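PDB 5NTD: leucyl aminopeptidase from Trypanosoma brucei brucei, which probably removes amino acids, leucine among them, from the N-termini of peptides as an M17 aminopeptidase with manganese ions and the inhibitor bestatin bound in its active site. Local coordinates for residues L199-T204 / V327-P332; T24-T29 / A155-C160. All coordinates share one frame; numbering follows the deposited sequence.

Contact 1: residues L199-T204 / V327-P332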
loop_
_atom_site.group_PDB
_atom_site.type_symbol
_atom_site.label_atom_id
_atom_site.label_comp_id
_atom_site.label_asym_id
_atom_site.label_seq_id
_atom_site.Cartn_x
_atom_site.Cartn_y
_atom_site.Cartn_z
ATOM N N LEU G 199 35.300 -11.869 34.487
ATOM C CA LEU G 199 34.526 -10.735 33.972
ATOM C C LEU G 199 35.032 -10.344 32.588
ATOM O O LEU G 199 34.246 -10.033 31.688
ATOM C CB LEU G 199 34.568 -9.539 34.897
ATOM C CG LEU G 199 33.847 -9.757 36.230
ATOM C CD1 LEU G 199 34.036 -8.537 37.138
ATOM C CD2 LEU G 199 32.363 -10.023 36.033
ATOM N N GLU G 200 36.332 -10.413 32.390
ATOM C CA GLU G 200 36.898 -10.173 31.037
ATOM C C GLU G 200 36.374 -11.154 29.994
ATOM O O GLU G 200 36.043 -10.765 28.879
ATOM C CB GLU G 200 38.413 -10.250 31.006
ATOM C CG GLU G 200 39.074 -8.978 31.474
ATOM C CD GLU G 200 40.576 -9.023 31.326
ATOM O OE1 GLU G 200 41.091 -9.686 30.386
ATOM O OE2 GLU G 200 41.246 -8.367 32.143
ATOM N N ALA G 201 36.284 -12.402 30.376
ATOM C CA ALA G 201 35.760 -13.446 29.467
ATOM C C ALA G 201 34.303 -13.150 29.051
ATOM O O ALA G 201 33.931 -13.274 27.877
ATOM C CB ALA G 201 35.842 -14.810 30.085
ATOM N N VAL G 202 33.517 -12.709 30.014
ATOM C CA VAL G 202 32.102 -12.295 29.758
ATOM C C VAL G 202 32.032 -11.098 28.806
ATOM O O VAL G 202 31.305 -11.099 27.832
ATOM C CB VAL G 202 31.362 -11.944 31.071
ATOM C CG1 VAL G 202 30.000 -11.323 30.806
ATOM C CG2 VAL G 202 31.192 -13.201 31.893
ATOM N N ALA G 203 32.814 -10.087 29.138
ATOM C CA ALA G 203 32.868 -8.870 28.317
ATOM C C ALA G 203 33.338 -9.186 26.913
ATOM O O ALA G 203 32.817 -8.663 25.919
ATOM C CB ALA G 203 33.777 -7.848 28.928
ATOM N N THR G 204 34.300 -10.085 26.830
ATOM C CA THR G 204 34.820 -10.527 25.515
ATOM C C THR G 204 33.701 -11.162 24.672
ATOM O O THR G 204 33.588 -10.896 23.473
ATOM C CB THR G 204 35.997 -11.509 25.693
ATOM O OG1 THR G 204 37.008 -10.840 26.452
ATOM C CG2 THR G 204 36.584 -11.950 24.334
ATOM N N VAL G 327 33.113 -22.492 27.924
ATOM C CA VAL G 327 34.373 -23.231 27.698
ATOM C C VAL G 327 35.528 -22.508 28.388
ATOM O O VAL G 327 36.320 -23.095 29.130
ATOM C CB VAL G 327 34.709 -23.396 26.226
ATOM C CG1 VAL G 327 36.103 -23.996 26.054
ATOM C CG2 VAL G 327 33.673 -24.291 25.566
ATOM N N ARG G 328 35.592 -21.218 28.167
ATOM C CA ARG G 328 36.676 -20.414 28.744
ATOM C C ARG G 328 36.664 -20.401 30.284
ATOM O O ARG G 328 37.727 -20.467 30.895
ATOM C CB ARG G 328 36.668 -18.986 28.226
ATOM C CG ARG G 328 37.284 -18.884 26.863
ATOM C CD ARG G 328 37.055 -17.523 26.252
ATOM N NE ARG G 328 38.016 -17.257 25.182
ATOM C CZ ARG G 328 37.891 -16.296 24.253
ATOM N NH1 ARG G 328 36.834 -15.461 24.256
ATOM N NH2 ARG G 328 38.830 -16.168 23.325
ATOM N N LEU G 329 35.488 -20.315 30.884
ATOM C CA LEU G 329 35.350 -20.358 32.358
ATOM C C LEU G 329 35.158 -21.752 32.930
ATOM O O LEU G 329 35.055 -21.913 34.141
ATOM C CB LEU G 329 34.188 -19.504 32.827
ATOM C CG LEU G 329 34.275 -18.033 32.387
ATOM C CD1 LEU G 329 33.143 -17.250 33.023
ATOM C CD2 LEU G 329 35.635 -17.426 32.744
ATOM N N GLN G 330 35.158 -22.745 32.052
ATOM C CA GLN G 330 34.999 -24.154 32.454
ATOM C C GLN G 330 33.805 -24.325 33.361
ATOM O O GLN G 330 33.884 -24.956 34.417
ATOM C CB GLN G 330 36.258 -24.686 33.134
ATOM C CG GLN G 330 37.409 -24.695 32.162
ATOM C CD GLN G 330 38.675 -25.231 32.778
ATOM O OE1 GLN G 330 39.027 -24.903 33.928
ATOM N NE2 GLN G 330 39.387 -26.088 32.022
ATOM N N GLN G 331 32.683 -23.761 32.942
ATOM C CA GLN G 331 31.427 -23.960 33.670
ATOM C C GLN G 331 31.049 -25.447 33.610
ATOM O O GLN G 331 31.310 -26.104 32.595
ATOM C CB GLN G 331 30.313 -23.111 33.083
ATOM C CG GLN G 331 30.502 -21.632 33.346
ATOM C CD GLN G 331 29.352 -20.795 32.809
ATOM O OE1 GLN G 331 29.277 -20.545 31.607
ATOM N NE2 GLN G 331 28.473 -20.351 33.694
ATOM N N PRO G 332 30.447 -25.987 34.695
ATOM C CA PRO G 332 30.187 -27.416 34.805
ATOM C C PRO G 332 28.884 -27.862 34.159
ATOM O O PRO G 332 28.101 -28.595 34.744
ATOM C CB PRO G 332 30.153 -27.652 36.308
ATOM C CG PRO G 332 29.655 -26.367 36.878
ATOM C CD PRO G 332 30.114 -25.273 35.954
HETATM O O HOH W 1 34.817 -15.203 26.214
#

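Contact 2: residues T24-T29 / A155-C160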
loop_
_atom_site.group_PDB
_atom_site.type_symbol
_atom_site.label_atom_id
_atom_site.label_comp_id
_atom_site.label_asym_id
_atom_site.label_seq_id
_atom_site.Cartn_x
_atom_site.Cartn_y
_atom_site.Cartn_z
ATOM N N THR G 24 39.038 -8.329 24.343
ATOM C CA THR G 24 38.265 -7.193 24.826
ATOM C C THR G 24 39.131 -5.993 25.192
ATOM O O THR G 24 40.280 -6.116 25.473
ATOM C CB THR G 24 37.420 -7.525 26.054
ATOM O OG1 THR G 24 36.639 -6.367 26.442
ATOM C CG2 THR G 24 38.300 -7.952 27.230
ATOM N N ASN G 25 38.524 -4.834 25.156
ATOM C CA ASN G 25 39.168 -3.579 25.546
ATOM C C ASN G 25 38.898 -3.240 27.017
ATOM O O ASN G 25 39.301 -2.186 27.501
ATOM C CB ASN G 25 38.595 -2.411 24.709
ATOM C CG ASN G 25 37.099 -2.225 24.970
ATOM O OD1 ASN G 25 36.372 -3.199 24.954
ATOM N ND2 ASN G 25 36.661 -1.019 25.248
ATOM N N VAL G 26 38.153 -4.091 27.701
ATOM C CA VAL G 26 37.731 -3.805 29.086
ATOM C C VAL G 26 38.531 -4.635 30.076
ATOM O O VAL G 26 38.730 -5.834 29.893
ATOM C CB VAL G 26 36.223 -4.090 29.296
ATOM C CG1 VAL G 26 35.737 -3.597 30.660
ATOM C CG2 VAL G 26 35.393 -3.422 28.208
ATOM N N CYS G 27 38.951 -3.989 31.143
ATOM C CA CYS G 27 39.506 -4.702 32.308
ATOM C C CYS G 27 38.813 -4.218 33.579
ATOM O O CYS G 27 38.072 -3.256 33.581
ATOM C CB CYS G 27 41.017 -4.538 32.430
ATOM S SG CYS G 27 41.522 -2.816 32.552
ATOM N N PHE G 28 39.003 -4.977 34.648
ATOM C CA PHE G 28 38.251 -4.782 35.884
ATOM C C PHE G 28 39.190 -4.786 37.078
ATOM O O PHE G 28 40.086 -5.612 37.191
ATOM C CB PHE G 28 37.187 -5.872 36.064
ATOM C CG PHE G 28 36.256 -5.972 34.898
ATOM C CD1 PHE G 28 36.578 -6.768 33.801
ATOM C CD2 PHE G 28 35.088 -5.206 34.858
ATOM C CE1 PHE G 28 35.737 -6.841 32.695
ATOM C CE2 PHE G 28 34.243 -5.293 33.772
ATOM C CZ PHE G 28 34.570 -6.111 32.676
ATOM N N THR G 29 38.905 -3.883 37.999
ATOM C CA THR G 29 39.613 -3.840 39.254
ATOM C C THR G 29 38.705 -3.261 40.309
ATOM O O THR G 29 37.481 -3.156 40.115
ATOM C CB THR G 29 40.944 -3.063 39.115
ATOM O OG1 THR G 29 41.715 -3.193 40.326
ATOM C CG2 THR G 29 40.726 -1.584 38.799
ATOM N N ALA G 155 28.864 -6.597 31.516
ATOM C CA ALA G 155 28.229 -6.704 30.199
ATOM C C ALA G 155 27.816 -5.299 29.674
ATOM O O ALA G 155 27.954 -5.008 28.518
ATOM C CB ALA G 155 27.026 -7.648 30.255
ATOM N N ALA G 156 27.318 -4.477 30.583
ATOM C CA ALA G 156 26.846 -3.136 30.257
ATOM C C ALA G 156 27.957 -2.277 29.709
ATOM O O ALA G 156 27.773 -1.545 28.740
ATOM C CB ALA G 156 26.233 -2.467 31.460
ATOM N N VAL G 157 29.119 -2.390 30.325
ATOM C CA VAL G 157 30.298 -1.631 29.880
ATOM C C VAL G 157 30.899 -2.236 28.624
ATOM O O VAL G 157 31.321 -1.523 27.711
ATOM C CB VAL G 157 31.361 -1.534 30.977
ATOM C CG1 VAL G 157 32.630 -0.887 30.452
ATOM C CG2 VAL G 157 30.807 -0.727 32.136
ATOM N N ALA G 158 30.905 -3.556 28.559
ATOM C CA ALA G 158 31.330 -4.258 27.336
ATOM C C ALA G 158 30.559 -3.785 26.080
ATOM O O ALA G 158 31.127 -3.627 24.997
ATOM C CB ALA G 158 31.155 -5.762 27.485
ATOM N N ARG G 159 29.278 -3.528 26.237
ATOM C CA ARG G 159 28.411 -3.172 25.077
ATOM C C ARG G 159 28.349 -1.677 24.803
ATOM O O ARG G 159 27.733 -1.246 23.851
ATOM C CB ARG G 159 26.989 -3.787 25.207
ATOM C CG ARG G 159 26.014 -3.067 26.127
ATOM C CD ARG G 159 24.658 -3.758 26.134
ATOM N NE ARG G 159 24.422 -4.615 27.299
ATOM C CZ ARG G 159 24.453 -5.958 27.304
ATOM N NH1 ARG G 159 24.765 -6.655 26.211
ATOM N NH2 ARG G 159 24.175 -6.623 28.409
ATOM N N CYS G 160 29.009 -0.890 25.635
ATOM C CA CYS G 160 28.896 0.569 25.545
ATOM C C CYS G 160 29.932 1.138 24.592
ATOM O O CYS G 160 30.881 0.485 24.201
ATOM C CB CYS G 160 29.013 1.237 26.921
ATOM S SG CYS G 160 30.721 1.625 27.390
HETATM O O HOH W 2 33.513 -1.446 25.432
#

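Contact 1: residues L199-T204 / V327-P332
Ala-201 and Arg-328 mark the closest backbone approach, CA to CA 7.1 Å, where helix 196-214 passes the C-terminal end of helix 314-328. The apolar part of the contact is a single meeting: Leu-329 CD2 rests against Ala-201 CB at 3.7 Å. Alanine suits this place because its short side chain lets the branched leucine come near the helix surface. Beside this pair the guanidinium takes over. Arg-328, extended from CG to NE, reaches across toward helix 196-214, about one turn on from Ala-201, and crosses Thr-204 at about a right angle, its NH1 packing 3.5 Å from Thr-204 CG2. The methyl is on this side because it lies anti to the backbone N, chi1 -58° placing OG1 beside that N instead. From there OG1 donates to Glu-200 O over 2.6 Å, while Thr-204 N reaches the same oxygen from the opposite face of its carbonyl plane. Threonine thus keeps its hydroxyl within its own helix and offers carbon to the neighbour. The polar link between the segments is a water: it accepts from Arg-328 NH1 at 2.8 Å, in the plane of the guanidinium at its edge, and donates to Ala-201 O at 2.7 Å. Gln-330, with positive phi, ends the arginine's helix in a Schellman motif. Beyond it, Gln-331 bonds to Tyr-274 and Thr-515, while Arg-328 also packs on Tyr-232 and Leu-236 of helix 222-236. This partly buried contact joins helix 196-214 to the end of helix 314-328; other residues of helix 196-214 meet strand 26-30 and helix 150-158.

Contact 2: residues T24-T29 / A155-C160
Val-26 meets both Val-157 and Ala-158, and its side chain, followed outward from the backbone, accounts for the direct contact between strand 26-30 and the end of helix 150-158. Its CB points toward the helix but stays back from it, serving as the fork from which two methyls divide the work. CG1, anti to the backbone N (chi1 -171°), meets CG1 of Val-157 at 4.1 Å, the two side chains lying aslant to each other. CG2 goes instead to the backbone of the next residue, 4.2 Å from Ala-158 CA. Valine fits the strand, where a beta-branched residue is at ease, and its two short branches cover two successive helix residues; at 158 the small alanine exposes its main chain to the methyl.

Polar groups flank this hydrocarbon core. Thr-24 OG1 accepts from Val-26 N at 3.0 Å with an N-H...O angle of 159°, an ST turn that leads the chain into the strand. Asn-25 ND2 donates to a water at 3.2 Å, and this water can in turn donate to Val-157 O, also at 3.2 Å, although that carbonyl competes with other acceptors for its protons. Val-157 O already takes the amide of Cys-160 as the helix ends, so the water would be a second partner.

Gln-207 of helix 196-214 ties the margin together, bonding to Thr-24, Asn-25 and Ala-158. Strand 26-30, outermost in the chain's six-stranded mixed sheet, runs parallel to strand 183-188, whose Leu-184 also touches Val-157; helix 150-158 thus packs on the sheet of this alpha/beta domain, with helix 196-214 alongside.

Helix 196-214 is the element common to both places: it supplies one side of contact 1 and packs beside contact 2, whose centre lies 13 Å away. The two also touch directly, Thr-204 OG1 standing 3.3 Å from Thr-24 CG2, with Phe-28 CE1 against the backbone of Leu-199 and Glu-200. Contact 2 is the buried one, strand against helix within the N-terminal domain, and its direct touches are purely aliphatic. Contact 1 is only partly buried and joins two helices far apart in the sequence; it mixes a small apolar patch with an arginine. Each adds one bridging water, fed by a guanidinium in contact 1 and by a side-chain amide in contact 2.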